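Local coordinates for uncharacterized protein (Sulfolobus tokodaii, PDB 2PD2) that is of unknown function but belongs to the DsrE/DsrF-like family, whose better-studied relatives include sulfur-relay proteins, at residues V5-F10 with Q38-A43; I32-H37 with K60-V65; A43-S48 with D79-G84. All coordinates share one frame; numbering follows the deposited sequence.

Contact 1 of 3, residues V5-F10 with Q38-A43; sequences VQIKDF and QSAIKA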
loop_
_atom_site.group_PDB
_atom_site.type_symbol
_atom_site.label_atom_id
_atom_site.label_comp_id
_atom_site.label_asym_id
_atom_site.label_seq_id
_atom_site.Cartn_x
_atom_site.Cartn_y
_atom_site.Cartn_z
ATOM N N VAL A 5 -9.932 -3.200 -3.493
ATOM C CA VAL A 5 -9.286 -1.936 -3.168
ATOM C C VAL A 5 -9.268 -1.647 -1.670
ATOM O O VAL A 5 -10.283 -1.767 -0.991
ATOM C CB VAL A 5 -10.012 -0.763 -3.850
ATOM C CG1 VAL A 5 -9.322 0.559 -3.495
ATOM C CG2 VAL A 5 -10.046 -0.971 -5.361
ATOM N N GLN A 6 -8.112 -1.241 -1.164
ATOM C CA GLN A 6 -7.979 -0.917 0.253
ATOM C C GLN A 6 -7.792 0.583 0.466
ATOM O O GLN A 6 -7.049 1.228 -0.267
ATOM C CB GLN A 6 -6.770 -1.638 0.854
ATOM C CG GLN A 6 -6.351 -1.104 2.233
ATOM C CD GLN A 6 -4.931 -1.494 2.593
ATOM O OE1 GLN A 6 -4.042 -1.479 1.739
ATOM N NE2 GLN A 6 -4.706 -1.832 3.859
ATOM N N ILE A 7 -8.482 1.130 1.462
ATOM C CA ILE A 7 -8.339 2.540 1.824
ATOM C C ILE A 7 -8.287 2.543 3.349
ATOM O O ILE A 7 -9.214 2.059 3.998
ATOM C CB ILE A 7 -9.534 3.401 1.364
ATOM C CG1 ILE A 7 -9.743 3.263 -0.145
ATOM C CG2 ILE A 7 -9.265 4.860 1.699
ATOM C CD1 ILE A 7 -10.898 4.099 -0.681
ATOM N N LYS A 8 -7.210 3.075 3.921
ATOM C CA LYS A 8 -7.063 3.075 5.375
ATOM C C LYS A 8 -6.866 4.444 6.023
ATOM O O LYS A 8 -7.125 4.609 7.216
ATOM C CB LYS A 8 -5.893 2.169 5.772
ATOM C CG LYS A 8 -4.572 2.509 5.076
ATOM C CD LYS A 8 -3.409 1.660 5.607
ATOM C CE LYS A 8 -2.127 1.848 4.789
ATOM N NZ LYS A 8 -2.149 1.127 3.469
ATOM N N ASP A 9 -6.412 5.421 5.247
ATOM C CA ASP A 9 -6.155 6.751 5.784
ATOM C C ASP A 9 -7.271 7.735 5.459
ATOM O O ASP A 9 -7.506 8.067 4.294
ATOM C CB ASP A 9 -4.814 7.272 5.252
ATOM C CG ASP A 9 -3.648 6.360 5.616
ATOM O OD1 ASP A 9 -3.460 6.090 6.821
ATOM O OD2 ASP A 9 -2.921 5.913 4.699
ATOM N N PHE A 10 -7.954 8.208 6.496
ATOM C CA PHE A 10 -9.052 9.153 6.304
ATOM C C PHE A 10 -8.653 10.400 5.514
ATOM O O PHE A 10 -9.404 10.854 4.652
ATOM C CB PHE A 10 -9.642 9.582 7.655
ATOM C CG PHE A 10 -10.803 10.530 7.529
ATOM C CD1 PHE A 10 -11.998 10.110 6.957
ATOM C CD2 PHE A 10 -10.696 11.848 7.965
ATOM C CE1 PHE A 10 -13.076 10.985 6.817
ATOM C CE2 PHE A 10 -11.768 12.737 7.831
ATOM C CZ PHE A 10 -12.960 12.303 7.254
ATOM N N GLN A 38 -9.381 1.148 9.462
ATOM C CA GLN A 38 -8.636 2.134 10.238
ATOM C C GLN A 38 -9.457 3.435 10.199
ATOM O O GLN A 38 -10.681 3.386 10.177
ATOM C CB GLN A 38 -7.231 2.362 9.676
ATOM C CG GLN A 38 -6.309 1.148 9.780
ATOM C CD GLN A 38 -4.843 1.504 9.559
ATOM O OE1 GLN A 38 -4.519 2.605 9.108
ATOM N NE2 GLN A 38 -3.950 0.568 9.877
ATOM N N SER A 39 -8.803 4.590 10.163
ATOM C CA SER A 39 -9.533 5.857 10.183
ATOM C C SER A 39 -10.406 6.142 8.971
ATOM O O SER A 39 -11.343 6.938 9.046
ATOM C CB SER A 39 -8.564 7.029 10.386
ATOM O OG SER A 39 -7.724 7.197 9.261
ATOM N N ALA A 40 -10.118 5.490 7.852
ATOM C CA ALA A 40 -10.895 5.728 6.643
ATOM C C ALA A 40 -12.370 5.344 6.808
ATOM O O ALA A 40 -13.225 5.806 6.054
ATOM C CB ALA A 40 -10.265 4.976 5.456
ATOM N N ILE A 41 -12.676 4.512 7.800
ATOM C CA ILE A 41 -14.061 4.094 8.022
ATOM C C ILE A 41 -14.983 5.309 8.207
ATOM O O ILE A 41 -16.174 5.256 7.891
ATOM C CB ILE A 41 -14.181 3.182 9.276
ATOM C CG1 ILE A 41 -15.577 2.564 9.352
ATOM C CG2 ILE A 41 -13.923 3.993 10.544
ATOM C CD1 ILE A 41 -15.859 1.563 8.249
ATOM N N LYS A 42 -14.427 6.407 8.707
ATOM C CA LYS A 42 -15.225 7.603 8.941
ATOM C C LYS A 42 -15.851 8.152 7.666
ATOM O O LYS A 42 -16.843 8.878 7.718
ATOM C CB LYS A 42 -14.382 8.681 9.622
ATOM C CG LYS A 42 -13.979 8.317 11.043
ATOM C CD LYS A 42 -13.191 9.430 11.715
ATOM C CE LYS A 42 -11.830 9.634 11.073
ATOM N NZ LYS A 42 -11.100 10.767 11.722
ATOM N N ALA A 43 -15.283 7.793 6.519
ATOM C CA ALA A 43 -15.816 8.268 5.257
ATOM C C ALA A 43 -17.170 7.641 4.953
ATOM O O ALA A 43 -17.889 8.123 4.079
ATOM C CB ALA A 43 -14.835 7.979 4.116
HETATM O O HOH W 1 -5.649 5.436 9.588
HETATM O O HOH W 2 -2.458 4.015 8.374
#
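Ser39 OG accepts the backbone N-H of Phe10 across 3.0 Å in a nearly straight bond (165° at the hydrogen). A chi1 of 68° puts OG between its own backbone N and carbonyl carbon, where it is also hydrogen-bonded to a water. Ala40 N donates to Lys8 O at 3.2 Å from above the carbonyl plane, in a bent bond. The methyl of Ala40 lies 3.9 Å from Ile7 CG2, and a side chain this short lets the two backbones come close. The Lys42 chain, bent at chi3 (-67°), lays CE over one face of the Phe10 ring, 3.8 Å above its plane in a CH-pi contact, while NZ makes an off-centre cation-pi approach 4.5 Å from the ring centroid. An alanine in place of Ser39 would lack the hydroxyl that accepts from Phe10 N, and would probably loosen both the hold on the 8-10 turn and the water.

Here the turn that ends strand 2-7 meets the 3-10 turn that follows strand 31-36, both at the C-terminal ends of the parallel strands in the DsrE/DsrF-like alpha/beta fold, a five-stranded sheet of order 4-3-2-1-5 with helices packed on it. Gln38 lies alongside Lys8, its OE1 accepting from the water on Ser39 OG, which also bonds Lys8 O, and from a second water, 2.6 Å from Gln38 OE1 and 2.8 Å from Asp9 OD1. Ser70 OG holds the Gln38 backbone N. Three side-chain ends reach the second subunit: Gln38 NE2 and Lys8 NZ by hydrogen bonds to its Ser19 OG and Ala107 O, Asp9 OD2 by a salt bridge to its Lys12.

Contact 2 of 3, residues I32-H37 with K60-V65; sequences IEVVLH and KNILIV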
loop_
_atom_site.group_PDB
_atom_site.type_symbol
_atom_site.label_atom_id
_atom_site.label_comp_id
_atom_site.label_asym_id
_atom_site.label_seq_id
_atom_site.Cartn_x
_atom_site.Cartn_y
_atom_site.Cartn_z
ATOM N N ILE A 32 -15.284 -4.424 -8.852
ATOM C CA ILE A 32 -14.576 -3.778 -7.761
ATOM C C ILE A 32 -15.223 -3.833 -6.385
ATOM O O ILE A 32 -16.422 -3.608 -6.244
ATOM C CB ILE A 32 -14.343 -2.283 -8.109
ATOM C CG1 ILE A 32 -13.660 -2.164 -9.476
ATOM C CG2 ILE A 32 -13.498 -1.606 -7.030
ATOM C CD1 ILE A 32 -13.857 -0.795 -10.121
ATOM N N GLU A 33 -14.401 -4.122 -5.377
ATOM C CA GLU A 33 -14.830 -4.144 -3.985
ATOM C C GLU A 33 -13.878 -3.221 -3.235
ATOM O O GLU A 33 -12.662 -3.396 -3.285
ATOM C CB GLU A 33 -14.736 -5.539 -3.360
ATOM C CG GLU A 33 -15.081 -5.508 -1.868
ATOM C CD GLU A 33 -14.973 -6.865 -1.187
ATOM O OE1 GLU A 33 -15.247 -7.890 -1.840
ATOM O OE2 GLU A 33 -14.635 -6.903 0.012
ATOM N N VAL A 34 -14.425 -2.230 -2.553
ATOM C CA VAL A 34 -13.594 -1.300 -1.812
ATOM C C VAL A 34 -13.759 -1.544 -0.324
ATOM O O VAL A 34 -14.868 -1.468 0.209
ATOM C CB VAL A 34 -13.969 0.159 -2.113
ATOM C CG1 VAL A 34 -12.990 1.093 -1.409
ATOM C CG2 VAL A 34 -13.957 0.403 -3.620
ATOM N N VAL A 35 -12.649 -1.831 0.341
ATOM C CA VAL A 35 -12.646 -2.090 1.778
ATOM C C VAL A 35 -12.023 -0.923 2.547
ATOM O O VAL A 35 -10.837 -0.621 2.378
ATOM C CB VAL A 35 -11.831 -3.361 2.105
ATOM C CG1 VAL A 35 -11.761 -3.564 3.626
ATOM C CG2 VAL A 35 -12.453 -4.570 1.420
ATOM N N LEU A 36 -12.818 -0.268 3.389
ATOM C CA LEU A 36 -12.296 0.837 4.185
ATOM C C LEU A 36 -12.092 0.413 5.636
ATOM O O LEU A 36 -13.000 -0.143 6.262
ATOM C CB LEU A 36 -13.231 2.048 4.118
ATOM C CG LEU A 36 -13.459 2.653 2.722
ATOM C CD1 LEU A 36 -14.544 1.866 1.987
ATOM C CD2 LEU A 36 -13.882 4.101 2.854
ATOM N N HIS A 37 -10.886 0.646 6.155
ATOM C CA HIS A 37 -10.585 0.311 7.535
ATOM C C HIS A 37 -9.725 1.376 8.199
ATOM O O HIS A 37 -9.383 2.394 7.578
ATOM C CB HIS A 37 -9.953 -1.090 7.656
ATOM C CG HIS A 37 -8.602 -1.228 7.022
ATOM N ND1 HIS A 37 -7.476 -1.545 7.748
ATOM C CD2 HIS A 37 -8.210 -1.166 5.726
ATOM C CE1 HIS A 37 -6.446 -1.671 6.930
ATOM N NE2 HIS A 37 -6.866 -1.450 5.698
ATOM N N LYS A 60 -22.658 2.651 -9.541
ATOM C CA LYS A 60 -21.858 1.999 -10.568
ATOM C C LYS A 60 -21.635 0.510 -10.261
ATOM O O LYS A 60 -20.791 -0.147 -10.874
ATOM C CB LYS A 60 -20.520 2.735 -10.712
ATOM C CG LYS A 60 -20.652 4.108 -11.389
ATOM C CD LYS A 60 -19.347 4.890 -11.353
ATOM C CE LYS A 60 -19.363 6.070 -12.328
ATOM N NZ LYS A 60 -20.466 7.038 -12.078
ATOM N N ASN A 61 -22.406 -0.008 -9.309
ATOM C CA ASN A 61 -22.343 -1.412 -8.899
ATOM C C ASN A 61 -21.036 -1.821 -8.216
ATOM O O ASN A 61 -20.625 -2.980 -8.274
ATOM C CB ASN A 61 -22.608 -2.332 -10.098
ATOM C CG ASN A 61 -22.945 -3.750 -9.676
ATOM O OD1 ASN A 61 -23.675 -3.955 -8.708
ATOM N ND2 ASN A 61 -22.429 -4.734 -10.406
ATOM N N ILE A 62 -20.391 -0.865 -7.561
ATOM C CA ILE A 62 -19.154 -1.141 -6.848
ATOM C C ILE A 62 -19.515 -1.538 -5.412
ATOM O O ILE A 62 -20.359 -0.903 -4.782
ATOM C CB ILE A 62 -18.238 0.104 -6.876
ATOM C CG1 ILE A 62 -17.703 0.295 -8.302
ATOM C CG2 ILE A 62 -17.090 -0.047 -5.892
ATOM C CD1 ILE A 62 -16.870 1.545 -8.505
ATOM N N LEU A 63 -18.903 -2.608 -4.912
ATOM C CA LEU A 63 -19.177 -3.079 -3.556
ATOM C C LEU A 63 -18.382 -2.271 -2.536
ATOM O O LEU A 63 -17.143 -2.280 -2.557
ATOM C CB LEU A 63 -18.816 -4.569 -3.429
ATOM C CG LEU A 63 -19.017 -5.235 -2.061
ATOM C CD1 LEU A 63 -20.486 -5.097 -1.629
ATOM C CD2 LEU A 63 -18.618 -6.713 -2.145
ATOM N N ILE A 64 -19.088 -1.572 -1.651
ATOM C CA ILE A 64 -18.443 -0.753 -0.622
ATOM C C ILE A 64 -18.509 -1.493 0.708
ATOM O O ILE A 64 -19.593 -1.778 1.211
ATOM C CB ILE A 64 -19.131 0.625 -0.469
ATOM C CG1 ILE A 64 -19.140 1.364 -1.814
ATOM C CG2 ILE A 64 -18.403 1.452 0.583
ATOM C CD1 ILE A 64 -17.748 1.569 -2.434
ATOM N N VAL A 65 -17.343 -1.787 1.278
ATOM C CA VAL A 65 -17.261 -2.545 2.522
ATOM C C VAL A 65 -16.550 -1.822 3.663
ATOM O O VAL A 65 -15.471 -1.257 3.480
ATOM C CB VAL A 65 -16.545 -3.902 2.258
ATOM C CG1 VAL A 65 -16.271 -4.626 3.558
ATOM C CG2 VAL A 65 -17.405 -4.769 1.349
HETATM O O HOH W 3 -17.808 -3.534 -9.528
#
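The flat side-chain group that bridges the two strands is the carboxylate of Glu33, which rides on an extended chain whose CG is anti to the backbone N (chi1 175°). OE1 meets Leu63 CD2 at 3.6 Å and OE2 meets Val65 CG2 at 3.7 Å, so the group spans two methyls on the next strand. OE2 also lies close to Glu94 OE2, a buried pairing of acids that probably raises the pKa of one. The peptide groups make the ladder of a parallel sheet: Leu63 N gives to Ile32 O in the carbonyl plane, Val34 N to Leu63 O (2.7 Å) almost along the C=O axis, Val65 N to Val34 O (2.7 Å), and Leu36 N to Val65 O. On the face opposite Glu33, Val34 CG2 touches Ile62 CG2 at 3.9 Å, and Ile64 CD1 lies against Val34 CB; beta-branched residues suit these extended, buried positions. Asn61, C-prime residue of the Schellman motif that ends helix 51-59, tolerates its positive phi better than most residues.

Helix 91-100 packs against Val35, helix 13-26 against Ile32 and Ile62, and strand 86-88 lies beside Leu63 and Val65, around a pair that closes the beta-alpha-beta unit 31-36, 51-59, 63-67.

Contact 3 of 3, residues A43-S48 with D79-G84; sequences ALLKDS and DQLIPG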
loop_
_atom_site.group_PDB
_atom_site.type_symbol
_atom_site.label_atom_id
_atom_site.label_comp_id
_atom_site.label_asym_id
_atom_site.label_seq_id
_atom_site.Cartn_x
_atom_site.Cartn_y
_atom_site.Cartn_z
ATOM N N ALA A 43 -15.283 7.793 6.519
ATOM C CA ALA A 43 -15.816 8.268 5.257
ATOM C C ALA A 43 -17.170 7.641 4.953
ATOM O O ALA A 43 -17.889 8.123 4.079
ATOM C CB ALA A 43 -14.835 7.979 4.116
ATOM N N LEU A 44 -17.529 6.575 5.666
ATOM C CA LEU A 44 -18.816 5.920 5.425
ATOM C C LEU A 44 -19.939 6.447 6.321
ATOM O O LEU A 44 -21.035 5.890 6.343
ATOM C CB LEU A 44 -18.692 4.396 5.602
ATOM C CG LEU A 44 -17.648 3.704 4.721
ATOM C CD1 LEU A 44 -17.698 2.204 4.944
ATOM C CD2 LEU A 44 -17.906 4.032 3.261
ATOM N N LEU A 45 -19.665 7.509 7.067
ATOM C CA LEU A 45 -20.679 8.095 7.935
ATOM C C LEU A 45 -21.736 8.807 7.090
ATOM O O LEU A 45 -21.442 9.298 6.001
ATOM C CB LEU A 45 -20.031 9.077 8.913
ATOM C CG LEU A 45 -19.301 8.411 10.082
ATOM C CD1 LEU A 45 -18.442 9.416 10.823
ATOM C CD2 LEU A 45 -20.328 7.790 11.011
ATOM N N LYS A 46 -22.967 8.860 7.591
ATOM C CA LYS A 46 -24.055 9.510 6.865
ATOM C C LYS A 46 -23.817 10.991 6.583
ATOM O O LYS A 46 -24.306 11.521 5.585
ATOM C CB LYS A 46 -25.372 9.346 7.629
ATOM C CG LYS A 46 -26.030 7.989 7.448
ATOM C CD LYS A 46 -27.252 7.849 8.342
ATOM C CE LYS A 46 -27.979 6.543 8.083
ATOM N NZ LYS A 46 -29.166 6.376 8.970
ATOM N N ASP A 47 -23.076 11.663 7.457
ATOM C CA ASP A 47 -22.801 13.083 7.272
ATOM C C ASP A 47 -21.419 13.311 6.658
ATOM O O ASP A 47 -20.902 14.430 6.654
ATOM C CB ASP A 47 -22.931 13.819 8.612
ATOM C CG ASP A 47 -21.898 13.373 9.627
ATOM O OD1 ASP A 47 -21.585 12.165 9.674
ATOM O OD2 ASP A 47 -21.406 14.231 10.389
ATOM N N SER A 48 -20.835 12.238 6.128
ATOM C CA SER A 48 -19.521 12.288 5.490
ATOM C C SER A 48 -19.471 13.244 4.301
ATOM O O SER A 48 -20.411 13.316 3.513
ATOM C CB SER A 48 -19.119 10.890 5.005
ATOM O OG SER A 48 -18.003 10.968 4.134
ATOM N N ASP A 79 -25.927 2.435 12.687
ATOM C CA ASP A 79 -27.052 3.311 12.394
ATOM C C ASP A 79 -26.562 4.595 11.732
ATOM O O ASP A 79 -27.302 5.241 10.994
ATOM C CB ASP A 79 -27.782 3.681 13.688
ATOM C CG ASP A 79 -28.594 2.538 14.244
ATOM O OD1 ASP A 79 -28.101 1.391 14.215
ATOM O OD2 ASP A 79 -29.722 2.785 14.720
ATOM N N GLN A 80 -25.310 4.950 12.001
ATOM C CA GLN A 80 -24.718 6.183 11.492
ATOM C C GLN A 80 -24.068 6.071 10.119
ATOM O O GLN A 80 -23.676 7.076 9.528
ATOM C CB GLN A 80 -23.686 6.689 12.505
ATOM C CG GLN A 80 -24.137 6.557 13.962
ATOM C CD GLN A 80 -23.072 6.993 14.962
ATOM O OE1 GLN A 80 -21.910 6.602 14.859
ATOM N NE2 GLN A 80 -23.471 7.796 15.939
ATOM N N LEU A 81 -23.959 4.854 9.607
ATOM C CA LEU A 81 -23.327 4.638 8.311
ATOM C C LEU A 81 -24.284 4.778 7.130
ATOM O O LEU A 81 -25.500 4.657 7.279
ATOM C CB LEU A 81 -22.673 3.255 8.291
ATOM C CG LEU A 81 -21.685 3.045 9.442
ATOM C CD1 LEU A 81 -21.225 1.602 9.469
ATOM C CD2 LEU A 81 -20.505 3.998 9.291
ATOM N N ILE A 82 -23.718 5.051 5.959
ATOM C CA ILE A 82 -24.502 5.187 4.739
ATOM C C ILE A 82 -25.261 3.884 4.474
ATOM O O ILE A 82 -24.693 2.797 4.564
ATOM C CB ILE A 82 -23.582 5.490 3.535
ATOM C CG1 ILE A 82 -22.941 6.872 3.714
ATOM C CG2 ILE A 82 -24.376 5.410 2.232
ATOM C CD1 ILE A 82 -21.805 7.161 2.738
ATOM N N PRO A 83 -26.563 3.977 4.155
ATOM C CA PRO A 83 -27.355 2.772 3.887
ATOM C C PRO A 83 -26.848 2.017 2.663
ATOM O O PRO A 83 -26.488 2.625 1.660
ATOM C CB PRO A 83 -28.763 3.326 3.676
ATOM C CG PRO A 83 -28.774 4.557 4.546
ATOM C CD PRO A 83 -27.428 5.167 4.230
ATOM N N GLY A 84 -26.822 0.691 2.744
ATOM C CA GLY A 84 -26.354 -0.091 1.612
ATOM C C GLY A 84 -24.889 -0.464 1.720
ATOM O O GLY A 84 -24.309 -1.043 0.798
#
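Three hydrogen bonds carry the polar side. Ile82 N gives to Leu44 O at 2.8 Å and Lys46 N to Gln80 O at 2.7 Å, each nearly along the C=O axis, and together they flank the single backbone bridge of Leu45 with Leu81. The third comes from a side chain: Lys46, extended beyond CG, runs across the other segment until NZ meets Asp79 O at 3.0 Å. A long lysine suits this exposed place, because its methylenes cover the backbone carbonyls of Gln80 and Leu81 while the ammonium bonds with a third. Within 43-48, a type I turn from Leu45 to Ser48 is closed by Ser48 N on Leu45 O, and Ser48 OG donates to Ala43 O at 2.8 Å from above the carbonyl plane, tying the turn back to the 3-10 segment.

Apolar contacts fill in between. Leu81 CD2 touches Leu44 CB at 4.1 Å and Leu45 CD2 at 4.2 Å, and Leu45 CD2 lies alongside Gln80 CB at 3.8 Å. Ile82 reaches across with CG1 near the carbonyl oxygens of Leu44 and Leu45, while Pro83 borders the Lys46 chain. Branched aliphatic residues suit this inner side, where Leu44 and Ile82 are buried against Ile54 of helix 51-59.

The contact joins the loop after strand 31-36 to the loop before strand 86-88, and Arg51 of helix 51-59 touches Ile82 and Pro83.

Contacts 1 and 2 share one sheet, since strands 2-7 and 31-36 are neighbours in it: Val5 O lies 2.7 Å from Val35 N and Val5 N 2.7 Å from Glu33 O, both probable hydrogen bonds, and their centres are about 12 Å apart. Contact 3 sits farther out, its centre about 13 Å from that of contact 1, with which it shares Ala43, within the 3-10 segment. Its Leu44 also reaches back to the sheet, where Leu44 CD2 lies 3.8 Å from Ile64 CG2 of contact 2. No ligand or active site is identified here; contact 1 is the one most engaged with the second subunit.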